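Local atomic coordinates of histidine kinase (PDB entry 5DFY), a protein that probably feeds light signals into a phosphorelay as a sensor histidine kinase, this piece being its phycocyanobilin-binding GAF domain of cyanobacteriochrome type. Residues V73-P78 and E83-S88; Q91-L96 and R145-A150; V154-F157 and L162-L165. All coordinates share one frame; numbering follows the deposited sequence.

Contact 1: V73-P78 and E83-S88; sequences VYRFNP and EFIHES. With CYC (phycocyanobilin), chain B.
The edge of the Y74 ring, at CD1, is turned toward the face of F84 in an edge-to-face pair, centroids 5.2 Å apart and planes at 63°. Flat aromatics suit both places, since each packs against the other and the bilin. Methyl CMB of phycocyanobilin sits over the rim of one Y74 face and E83 N over the opposite face, while F84 CE1 approaches phycocyanobilin CAB to 3.5 Å near the phenyl plane. With an alanine at Y74, the F84 face would probably lose its edge partner and a gap would open beside the bilin methyl. The two strands form an antiparallel hairpin at one edge of the GAF sheet, interrupted by a classic beta bulge: I85 and H86 both face V73, so that V73 O accepts from I85 N and V73 N donates to H86 O, both at 3.0 Å. On the face that carries V73 and E83, R75 bends at chi3 (64°), which lays its guanidinium over I85 CG2; at the guanidinium edge R75 NH2 makes a long salt bridge of 3.5 Å to E83 OE1. A water links E83 OE1 to N77 ND2, itself bonded to S81. V73 and I85 pack on W163.

Contact 2: Q91-L96 and R145-A150; sequences QMWEPL and RFEIRA
E147 OE1 accepts hydrogen bonds from two waters, and both lead to the backbone of E94. The first water lies 2.6 Å from E147 OE1 and accepts from E94 N; the second, 2.8 Å from E147 OE1, also donates to E94 O. One carboxylate oxygen thus serves the NH and the C=O of a single residue. R70 adds a second bridge, its NH2 bonding E94 O and its NH1 bonding F146 O. Both carboxylate oxygens of E147 border W93 CE3, OE2 at 3.4 Å near the plane of the indole, and the carboxylate plane stands perpendicular to the ring. An acid suits that place because the hydrogens on an aromatic rim carry slight positive charge. E147 gets there with CG anti to its own N (chi1 -158°) and an extended chain. Its backbone has positive phi, as the C-prime residue of the Schellman motif that ends helix 137-145. Deeper in, the packing is apolar: both methyls of L96 lie against one ring corner of F146, CD2 being 3.7 Å from F146 CD1. The F146 ring also meets W106, a bilin-binding residue, and F146 CZ sits over the centre of the R145 guanidinium. With no direct hydrogen bond between them, 91-96 and 145-150 are joined on the polar side through intermediaries, the two waters on E147 OE1 and the R70 guanidinium.

Contact 3: V154-F157 and L162-L165; sequences VPVF and LWGL
L162 sets its CA over the face of the F157 ring, 4.1 Å from the centroid and 17° off the normal, a CH-pi contact. Its CG lies anti to the backbone N (chi1 176°), which sends CD1 above the F157 ring near CE1, at 3.8 Å, and on to P155 CB, also 3.8 Å from L162 CD1. A leucine suits this spot, since a long apolar side chain reaches past the ring to the proline; F157 stacks as well with H122. Next, W163 gives its backbone N to V156 O at 2.9 Å, almost in line with the C=O bond. Its indole runs alongside V156, CE3 lying 3.7 Å from CG1 of that valine, while the broad ring also covers V73 and R75 of the neighbouring strand. G164 follows, and its N adds a second, weak bond to V156 O, so one carbonyl takes two successive NH groups. G164 O in turn accepts from V156 N at 2.8 Å, with the donor well above the carbonyl plane. Glycine fits here because a beta carbon would run into W163 CE3, and because its phi and psi are both near 180°. L165 then brings its CA to 3.4 Å from V154 O, a CA-H...O contact, and turns its side chain to the P155 face of the sheet, where it touches T153, Y119 and phycocyanobilin. V156 points to the other face, against A189 and L192 of helix 179-203. Two residues, W163 and G164, opposite the single V156 make a classic beta bulge in an antiparallel hairpin, here in the central sheet of a GAF domain, between the bilin on one face and the helix on the other.

The three contacts follow one another along the chain, all within the GAF domain. Contacts 1 and 3 are hairpins of the same antiparallel sheet, their centres about 10 Å apart; strands 70-76 and 161-170 are neighbours there, joined by bonds such as L165 N to Y74 O and F76 N to W163 O. Contact 2 ties together two loops at the surface, its centre about 16 Å from contact 1 and about 22 Å from contact 3. E87 OE2 meets L96 N and so connects it to the first hairpin, while 145-150 leads directly into strand 150-158. Contacts 1 and 3 touch the bilin; contact 2 stands one shell back, through F146 on W106.

Contact 1: V73-P78 and E83-S88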
loop_
_atom_site.group_PDB
_atom_site.type_symbol
_atom_site.label_atom_id
_atom_site.label_comp_id
_atom_site.label_asym_id
_atom_site.label_seq_id
_atom_site.Cartn_x
_atom_site.Cartn_y
_atom_site.Cartn_z
ATOM N N VAL A 73 -3.774 17.879 6.546
ATOM C CA VAL A 73 -3.219 16.916 5.593
ATOM C C VAL A 73 -2.252 17.657 4.682
ATOM O O VAL A 73 -2.629 18.639 4.043
ATOM C CB VAL A 73 -4.325 16.248 4.765
ATOM C CG1 VAL A 73 -3.705 15.239 3.766
ATOM C CG2 VAL A 73 -5.331 15.532 5.663
ATOM N N TYR A 74 -1.016 17.170 4.616
ATOM C CA TYR A 74 0.089 17.821 3.903
ATOM C C TYR A 74 0.645 16.815 2.926
ATOM O O TYR A 74 1.039 15.734 3.336
ATOM C CB TYR A 74 1.159 18.260 4.889
ATOM C CG TYR A 74 2.402 18.949 4.378
ATOM C CD1 TYR A 74 2.422 20.325 4.174
ATOM C CD2 TYR A 74 3.582 18.242 4.179
ATOM C CE1 TYR A 74 3.568 20.962 3.760
ATOM C CE2 TYR A 74 4.742 18.882 3.749
ATOM C CZ TYR A 74 4.726 20.238 3.563
ATOM O OH TYR A 74 5.859 20.899 3.140
ATOM N N ARG A 75 0.652 17.171 1.649
ATOM C CA ARG A 75 1.069 16.257 0.581
ATOM C C ARG A 75 2.408 16.693 0.025
ATOM O O ARG A 75 2.561 17.858 -0.344
ATOM C CB ARG A 75 0.030 16.240 -0.528
ATOM C CG ARG A 75 0.351 15.271 -1.650
ATOM C CD ARG A 75 -0.679 15.339 -2.747
ATOM N NE ARG A 75 -0.646 16.664 -3.343
ATOM C CZ ARG A 75 -1.673 17.261 -3.936
ATOM N NH1 ARG A 75 -2.846 16.651 -4.041
ATOM N NH2 ARG A 75 -1.515 18.482 -4.420
ATOM N N PHE A 76 3.368 15.771 -0.040
ATOM C CA PHE A 76 4.673 16.074 -0.621
ATOM C C PHE A 76 4.640 16.235 -2.138
ATOM O O PHE A 76 3.952 15.513 -2.869
ATOM C CB PHE A 76 5.663 14.992 -0.253
ATOM C CG PHE A 76 6.107 15.025 1.187
ATOM C CD1 PHE A 76 6.824 16.103 1.692
ATOM C CD2 PHE A 76 5.805 13.986 2.047
ATOM C CE1 PHE A 76 7.240 16.119 3.019
ATOM C CE2 PHE A 76 6.221 13.985 3.361
ATOM C CZ PHE A 76 6.932 15.065 3.860
ATOM N N ASN A 77 5.392 17.228 -2.598
ATOM C CA ASN A 77 5.647 17.424 -4.016
ATOM C C ASN A 77 6.840 16.577 -4.392
ATOM O O ASN A 77 7.540 16.069 -3.522
ATOM C CB ASN A 77 5.927 18.886 -4.309
ATOM C CG ASN A 77 4.720 19.762 -4.117
ATOM O OD1 ASN A 77 3.604 19.390 -4.474
ATOM N ND2 ASN A 77 4.938 20.948 -3.548
ATOM N N PRO A 78 7.101 16.437 -5.696
ATOM C CA PRO A 78 8.238 15.605 -6.091
ATOM C C PRO A 78 9.574 16.061 -5.485
ATOM O O PRO A 78 10.397 15.203 -5.173
ATOM C CB PRO A 78 8.230 15.736 -7.618
ATOM C CG PRO A 78 6.771 15.905 -7.944
ATOM C CD PRO A 78 6.244 16.794 -6.840
ATOM N N GLU A 83 2.427 20.739 0.189
ATOM C CA GLU A 83 1.253 21.578 0.071
ATOM C C GLU A 83 0.177 21.086 1.036
ATOM O O GLU A 83 -0.074 19.898 1.108
ATOM C CB GLU A 83 0.753 21.532 -1.379
ATOM C CG GLU A 83 -0.408 22.403 -1.707
ATOM C CD GLU A 83 -0.891 22.155 -3.124
ATOM O OE1 GLU A 83 -0.081 21.647 -3.938
ATOM O OE2 GLU A 83 -2.074 22.447 -3.422
ATOM N N PHE A 84 -0.483 21.988 1.754
ATOM C CA PHE A 84 -1.674 21.613 2.497
ATOM C C PHE A 84 -2.816 21.410 1.551
ATOM O O PHE A 84 -3.040 22.224 0.647
ATOM C CB PHE A 84 -2.023 22.695 3.538
ATOM C CG PHE A 84 -1.039 22.766 4.648
ATOM C CD1 PHE A 84 -0.905 21.699 5.518
ATOM C CD2 PHE A 84 -0.219 23.864 4.810
ATOM C CE1 PHE A 84 -0.000 21.723 6.533
ATOM C CE2 PHE A 84 0.715 23.888 5.836
ATOM C CZ PHE A 84 0.813 22.826 6.704
ATOM N N ILE A 85 -3.541 20.324 1.732
ATOM C CA ILE A 85 -4.674 20.080 0.893
ATOM C C ILE A 85 -5.950 19.851 1.667
ATOM O O ILE A 85 -7.006 19.792 1.060
ATOM C CB ILE A 85 -4.392 18.901 -0.062
ATOM C CG1 ILE A 85 -4.103 17.622 0.709
ATOM C CG2 ILE A 85 -3.185 19.242 -0.970
ATOM C CD1 ILE A 85 -4.081 16.404 -0.207
ATOM N N HIS A 86 -5.879 19.771 3.001
ATOM C CA HIS A 86 -7.102 19.766 3.792
ATOM C C HIS A 86 -6.859 20.190 5.226
ATOM O O HIS A 86 -5.805 19.939 5.795
ATOM C CB HIS A 86 -7.776 18.393 3.787
ATOM C CG HIS A 86 -9.211 18.446 4.189
ATOM N ND1 HIS A 86 -10.236 18.606 3.284
ATOM C CD2 HIS A 86 -9.796 18.428 5.413
ATOM C CE1 HIS A 86 -11.388 18.652 3.926
ATOM N NE2 HIS A 86 -11.147 18.546 5.220
ATOM N N GLU A 87 -7.877 20.838 5.791
ATOM C CA GLU A 87 -7.880 21.312 7.170
ATOM C C GLU A 87 -9.207 20.973 7.833
ATOM O O GLU A 87 -10.274 21.182 7.249
ATOM C CB GLU A 87 -7.651 22.828 7.210
ATOM C CG GLU A 87 -7.819 23.460 8.584
ATOM C CD GLU A 87 -7.674 24.971 8.523
ATOM O OE1 GLU A 87 -8.180 25.576 7.543
ATOM O OE2 GLU A 87 -7.037 25.536 9.432
ATOM N N SER A 88 -9.157 20.466 9.059
ATOM C CA SER A 88 -10.320 20.416 9.934
ATOM C C SER A 88 -9.964 21.263 11.149
ATOM O O SER A 88 -8.966 21.002 11.803
ATOM C CB SER A 88 -10.662 18.981 10.349
ATOM O OG SER A 88 -11.770 18.908 11.224
HETATM C CHA CYC B . 11.856 19.948 11.504
HETATM N NA CYC B . 9.689 20.579 10.340
HETATM C C1A CYC B . 10.589 19.724 11.127
HETATM C C2A CYC B . 9.804 18.492 11.478
HETATM C C3A CYC B . 8.475 18.606 10.922
HETATM C C4A CYC B . 8.404 19.903 10.230
HETATM C CMA CYC B . 7.401 17.558 11.047
HETATM C CAA CYC B . 10.384 17.306 12.228
HETATM C CBA CYC B . 11.117 16.544 11.102
HETATM C CGA CYC B . 11.917 15.310 11.520
HETATM O O1A CYC B . 12.175 15.132 12.731
HETATM O O2A CYC B . 12.350 14.472 10.657
HETATM C CHB CYC B . 7.306 20.512 9.429
HETATM N NB CYC B . 5.375 19.841 10.883
HETATM C C1B CYC B . 6.019 20.270 9.611
HETATM C C2B CYC B . 4.974 20.415 8.590
HETATM C C3B CYC B . 3.736 20.106 9.168
HETATM C C4B CYC B . 3.924 19.768 10.596
HETATM C CMB CYC B . 5.257 20.834 7.163
HETATM C CAB CYC B . 2.381 20.121 8.472
HETATM C CBB CYC B . 1.834 18.706 8.362
HETATM O OB CYC B . 3.105 19.455 11.428
HETATM N NC CYC B . 11.105 24.844 9.132
HETATM C C1C CYC B . 10.532 25.883 8.779
HETATM C C2C CYC B . 11.707 27.083 8.413
HETATM C C3C CYC B . 12.802 26.414 8.167
HETATM C C4C CYC B . 12.636 25.085 9.073
HETATM C CMC CYC B . 11.185 28.034 7.276
HETATM C CAC CYC B . 14.226 27.139 8.482
HETATM C CBC CYC B . 14.476 28.188 7.423
HETATM O OC CYC B . 9.334 26.064 8.691
HETATM C CHD CYC B . 13.636 24.321 9.536
HETATM N ND CYC B . 12.325 22.232 10.283
HETATM C C1D CYC B . 13.429 23.039 10.277
HETATM C C2D CYC B . 14.388 22.504 11.088
HETATM C C3D CYC B . 13.893 21.348 11.598
HETATM C C4D CYC B . 12.608 21.181 11.091
HETATM C CMD CYC B . 15.754 23.137 11.312
HETATM C CAD CYC B . 14.604 20.411 12.541
HETATM C CBD CYC B . 14.153 20.642 13.969
HETATM C CGD CYC B . 14.599 22.018 14.433
HETATM O O1D CYC B . 13.765 22.945 14.613
HETATM O O2D CYC B . 15.820 22.259 14.641
HETATM O O HOH W 1 2.623 22.827 -4.344
#

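Contact 2: Q91-L96 and R145-A150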
loop_
_atom_site.group_PDB
_atom_site.type_symbol
_atom_site.label_atom_id
_atom_site.label_comp_id
_atom_site.label_asym_id
_atom_site.label_seq_id
_atom_site.Cartn_x
_atom_site.Cartn_y
_atom_site.Cartn_z
ATOM N N GLN A 91 -14.256 26.022 15.249
ATOM C CA GLN A 91 -14.684 27.348 14.805
ATOM C C GLN A 91 -14.005 28.512 15.543
ATOM O O GLN A 91 -13.934 29.635 15.001
ATOM C CB GLN A 91 -16.195 27.499 14.940
ATOM C CG GLN A 91 -16.675 27.565 16.349
ATOM C CD GLN A 91 -18.194 27.639 16.409
ATOM O OE1 GLN A 91 -18.802 28.555 15.856
ATOM N NE2 GLN A 91 -18.801 26.665 17.057
ATOM N N MET A 92 -13.517 28.268 16.755
ATOM C CA MET A 92 -12.947 29.354 17.556
ATOM C C MET A 92 -11.570 29.827 17.090
ATOM O O MET A 92 -11.065 30.850 17.572
ATOM C CB MET A 92 -12.853 28.962 19.045
ATOM C CG MET A 92 -11.891 27.846 19.334
ATOM S SD MET A 92 -11.831 27.317 21.064
ATOM C CE MET A 92 -10.917 28.669 21.808
ATOM N N TRP A 93 -10.945 29.094 16.161
ATOM C CA TRP A 93 -9.620 29.439 15.661
ATOM C C TRP A 93 -9.658 29.976 14.253
ATOM O O TRP A 93 -10.459 29.523 13.432
ATOM C CB TRP A 93 -8.703 28.209 15.675
ATOM C CG TRP A 93 -8.761 27.439 16.935
ATOM C CD1 TRP A 93 -9.421 26.264 17.124
ATOM C CD2 TRP A 93 -8.190 27.788 18.206
ATOM N NE1 TRP A 93 -9.289 25.849 18.423
ATOM C CE2 TRP A 93 -8.522 26.755 19.105
ATOM C CE3 TRP A 93 -7.412 28.863 18.671
ATOM C CZ2 TRP A 93 -8.120 26.771 20.429
ATOM C CZ3 TRP A 93 -7.012 28.866 19.985
ATOM C CH2 TRP A 93 -7.379 27.836 20.854
ATOM N N GLU A 94 -8.767 30.911 13.954
ATOM C CA GLU A 94 -8.613 31.379 12.576
ATOM C C GLU A 94 -8.194 30.196 11.696
ATOM O O GLU A 94 -7.238 29.499 12.020
ATOM C CB GLU A 94 -7.588 32.515 12.499
ATOM C CG GLU A 94 -7.329 32.948 11.052
ATOM C CD GLU A 94 -6.551 34.260 10.882
ATOM O OE1 GLU A 94 -6.414 35.025 11.843
ATOM O OE2 GLU A 94 -6.069 34.489 9.758
ATOM N N PRO A 95 -8.912 29.972 10.589
ATOM C CA PRO A 95 -8.521 28.848 9.724
ATOM C C PRO A 95 -7.314 29.190 8.886
ATOM O O PRO A 95 -7.062 30.379 8.630
ATOM C CB PRO A 95 -9.749 28.639 8.845
ATOM C CG PRO A 95 -10.358 30.017 8.745
ATOM C CD PRO A 95 -10.101 30.666 10.088
ATOM N N LEU A 96 -6.550 28.172 8.482
ATOM C CA LEU A 96 -5.461 28.392 7.535
ATOM C C LEU A 96 -5.994 28.468 6.122
ATOM O O LEU A 96 -5.410 29.172 5.292
ATOM C CB LEU A 96 -4.414 27.283 7.626
ATOM C CG LEU A 96 -3.740 27.086 8.977
ATOM C CD1 LEU A 96 -2.591 26.101 8.828
ATOM C CD2 LEU A 96 -3.266 28.388 9.584
ATOM N N ARG A 145 3.173 31.037 13.833
ATOM C CA ARG A 145 2.369 31.627 12.772
ATOM C C ARG A 145 1.095 30.819 12.532
ATOM O O ARG A 145 0.019 31.369 12.278
ATOM C CB ARG A 145 3.218 31.720 11.492
ATOM C CG ARG A 145 2.515 32.118 10.233
ATOM C CD ARG A 145 3.519 32.014 9.060
ATOM N NE ARG A 145 2.851 31.998 7.765
ATOM C CZ ARG A 145 3.283 31.344 6.688
ATOM N NH1 ARG A 145 4.396 30.618 6.725
ATOM N NH2 ARG A 145 2.580 31.403 5.565
ATOM N N PHE A 146 1.221 29.496 12.626
ATOM C CA PHE A 146 0.088 28.614 12.416
ATOM C C PHE A 146 -0.639 28.259 13.717
ATOM O O PHE A 146 -1.504 27.384 13.744
ATOM C CB PHE A 146 0.570 27.363 11.682
ATOM C CG PHE A 146 1.080 27.662 10.287
ATOM C CD1 PHE A 146 0.400 28.543 9.455
ATOM C CD2 PHE A 146 2.237 27.092 9.824
ATOM C CE1 PHE A 146 0.877 28.827 8.193
ATOM C CE2 PHE A 146 2.712 27.382 8.565
ATOM C CZ PHE A 146 2.035 28.230 7.754
ATOM N N GLU A 147 -0.343 28.990 14.781
ATOM C CA GLU A 147 -1.003 28.844 16.080
ATOM C C GLU A 147 -0.885 27.403 16.608
ATOM O O GLU A 147 -1.829 26.844 17.150
ATOM C CB GLU A 147 -2.477 29.290 16.013
ATOM C CG GLU A 147 -3.009 29.656 17.391
ATOM C CD GLU A 147 -4.381 30.310 17.384
ATOM O OE1 GLU A 147 -5.111 30.257 16.366
ATOM O OE2 GLU A 147 -4.749 30.893 18.423
ATOM N N ILE A 148 0.301 26.829 16.453
ATOM C CA ILE A 148 0.577 25.477 16.918
ATOM C C ILE A 148 1.340 25.547 18.239
ATOM O O ILE A 148 2.488 25.983 18.268
ATOM C CB ILE A 148 1.406 24.688 15.890
ATOM C CG1 ILE A 148 0.601 24.512 14.592
ATOM C CG2 ILE A 148 1.748 23.328 16.461
ATOM C CD1 ILE A 148 1.427 24.040 13.393
ATOM N N ARG A 149 0.703 25.147 19.332
ATOM C CA ARG A 149 1.371 25.083 20.624
ATOM C C ARG A 149 1.904 23.686 20.918
ATOM O O ARG A 149 2.874 23.530 21.647
ATOM C CB ARG A 149 0.422 25.504 21.734
ATOM C CG ARG A 149 1.050 25.518 23.130
ATOM C CD ARG A 149 2.160 26.572 23.251
ATOM N NE ARG A 149 2.758 26.493 24.573
ATOM C CZ ARG A 149 2.221 27.033 25.664
ATOM N NH1 ARG A 149 1.089 27.732 25.597
ATOM N NH2 ARG A 149 2.821 26.876 26.832
ATOM N N ALA A 150 1.226 22.673 20.378
ATOM C CA ALA A 150 1.596 21.260 20.584
ATOM C C ALA A 150 1.209 20.534 19.313
ATOM O O ALA A 150 0.214 20.894 18.707
ATOM C CB ALA A 150 0.877 20.646 21.766
HETATM O O HOH W 2 -7.030 32.033 15.960
HETATM O O HOH W 3 -5.057 29.990 13.628
#

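Contact 3: V154-F157 and L162-L165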
loop_
_atom_site.group_PDB
_atom_site.type_symbol
_atom_site.label_atom_id
_atom_site.label_comp_id
_atom_site.label_asym_id
_atom_site.label_seq_id
_atom_site.Cartn_x
_atom_site.Cartn_y
_atom_site.Cartn_z
ATOM N N VAL A 154 2.359 12.497 11.901
ATOM C CA VAL A 154 2.661 11.110 11.513
ATOM C C VAL A 154 2.721 10.988 9.996
ATOM O O VAL A 154 2.191 11.823 9.272
ATOM C CB VAL A 154 1.631 10.126 12.073
ATOM C CG1 VAL A 154 1.532 10.243 13.561
ATOM C CG2 VAL A 154 0.263 10.345 11.457
ATOM N N PRO A 155 3.379 9.932 9.492
ATOM C CA PRO A 155 3.502 9.780 8.047
ATOM C C PRO A 155 2.311 9.112 7.391
ATOM O O PRO A 155 1.682 8.255 8.011
ATOM C CB PRO A 155 4.744 8.883 7.898
ATOM C CG PRO A 155 4.826 8.136 9.149
ATOM C CD PRO A 155 4.155 8.922 10.238
ATOM N N VAL A 156 2.014 9.514 6.158
ATOM C CA VAL A 156 0.994 8.881 5.346
ATOM C C VAL A 156 1.683 8.174 4.185
ATOM O O VAL A 156 2.214 8.847 3.281
ATOM C CB VAL A 156 -0.013 9.906 4.806
ATOM C CG1 VAL A 156 -1.071 9.193 3.994
ATOM C CG2 VAL A 156 -0.653 10.694 5.941
ATOM N N PHE A 157 1.664 6.842 4.203
ATOM C CA PHE A 157 2.204 6.034 3.117
ATOM C C PHE A 157 1.091 5.581 2.200
ATOM O O PHE A 157 0.061 5.086 2.654
ATOM C CB PHE A 157 2.971 4.818 3.643
ATOM C CG PHE A 157 4.384 5.126 4.010
ATOM C CD1 PHE A 157 4.670 5.767 5.197
ATOM C CD2 PHE A 157 5.430 4.805 3.149
ATOM C CE1 PHE A 157 5.966 6.097 5.542
ATOM C CE2 PHE A 157 6.735 5.127 3.491
ATOM C CZ PHE A 157 6.998 5.768 4.683
ATOM N N LEU A 162 6.092 7.456 0.580
ATOM C CA LEU A 162 5.810 8.489 1.582
ATOM C C LEU A 162 5.130 9.635 0.865
ATOM O O LEU A 162 5.767 10.446 0.199
ATOM C CB LEU A 162 7.082 8.970 2.286
ATOM C CG LEU A 162 6.868 10.132 3.276
ATOM C CD1 LEU A 162 5.946 9.739 4.397
ATOM C CD2 LEU A 162 8.222 10.594 3.824
ATOM N N TRP A 163 3.811 9.682 0.993
ATOM C CA TRP A 163 2.993 10.583 0.221
ATOM C C TRP A 163 2.798 11.934 0.907
ATOM O O TRP A 163 2.663 12.961 0.249
ATOM C CB TRP A 163 1.652 9.894 -0.021
ATOM C CG TRP A 163 0.540 10.714 -0.584
ATOM C CD1 TRP A 163 0.151 10.789 -1.888
ATOM C CD2 TRP A 163 -0.372 11.541 0.151
ATOM N NE1 TRP A 163 -0.941 11.614 -2.011
ATOM C CE2 TRP A 163 -1.276 12.094 -0.776
ATOM C CE3 TRP A 163 -0.514 11.865 1.502
ATOM C CZ2 TRP A 163 -2.309 12.947 -0.396
ATOM C CZ3 TRP A 163 -1.533 12.715 1.871
ATOM C CH2 TRP A 163 -2.411 13.257 0.927
ATOM N N GLY A 164 2.803 11.919 2.227
ATOM C CA GLY A 164 2.493 13.139 2.951
ATOM C C GLY A 164 2.512 12.912 4.444
ATOM O O GLY A 164 2.991 11.891 4.940
ATOM N N LEU A 165 1.952 13.886 5.154
ATOM C CA LEU A 165 1.895 13.915 6.603
ATOM C C LEU A 165 0.468 14.200 7.047
ATOM O O LEU A 165 -0.265 14.911 6.371
ATOM C CB LEU A 165 2.817 14.985 7.191
ATOM C CG LEU A 165 4.272 14.976 6.744
ATOM C CD1 LEU A 165 5.027 16.160 7.344
ATOM C CD2 LEU A 165 4.933 13.702 7.154
#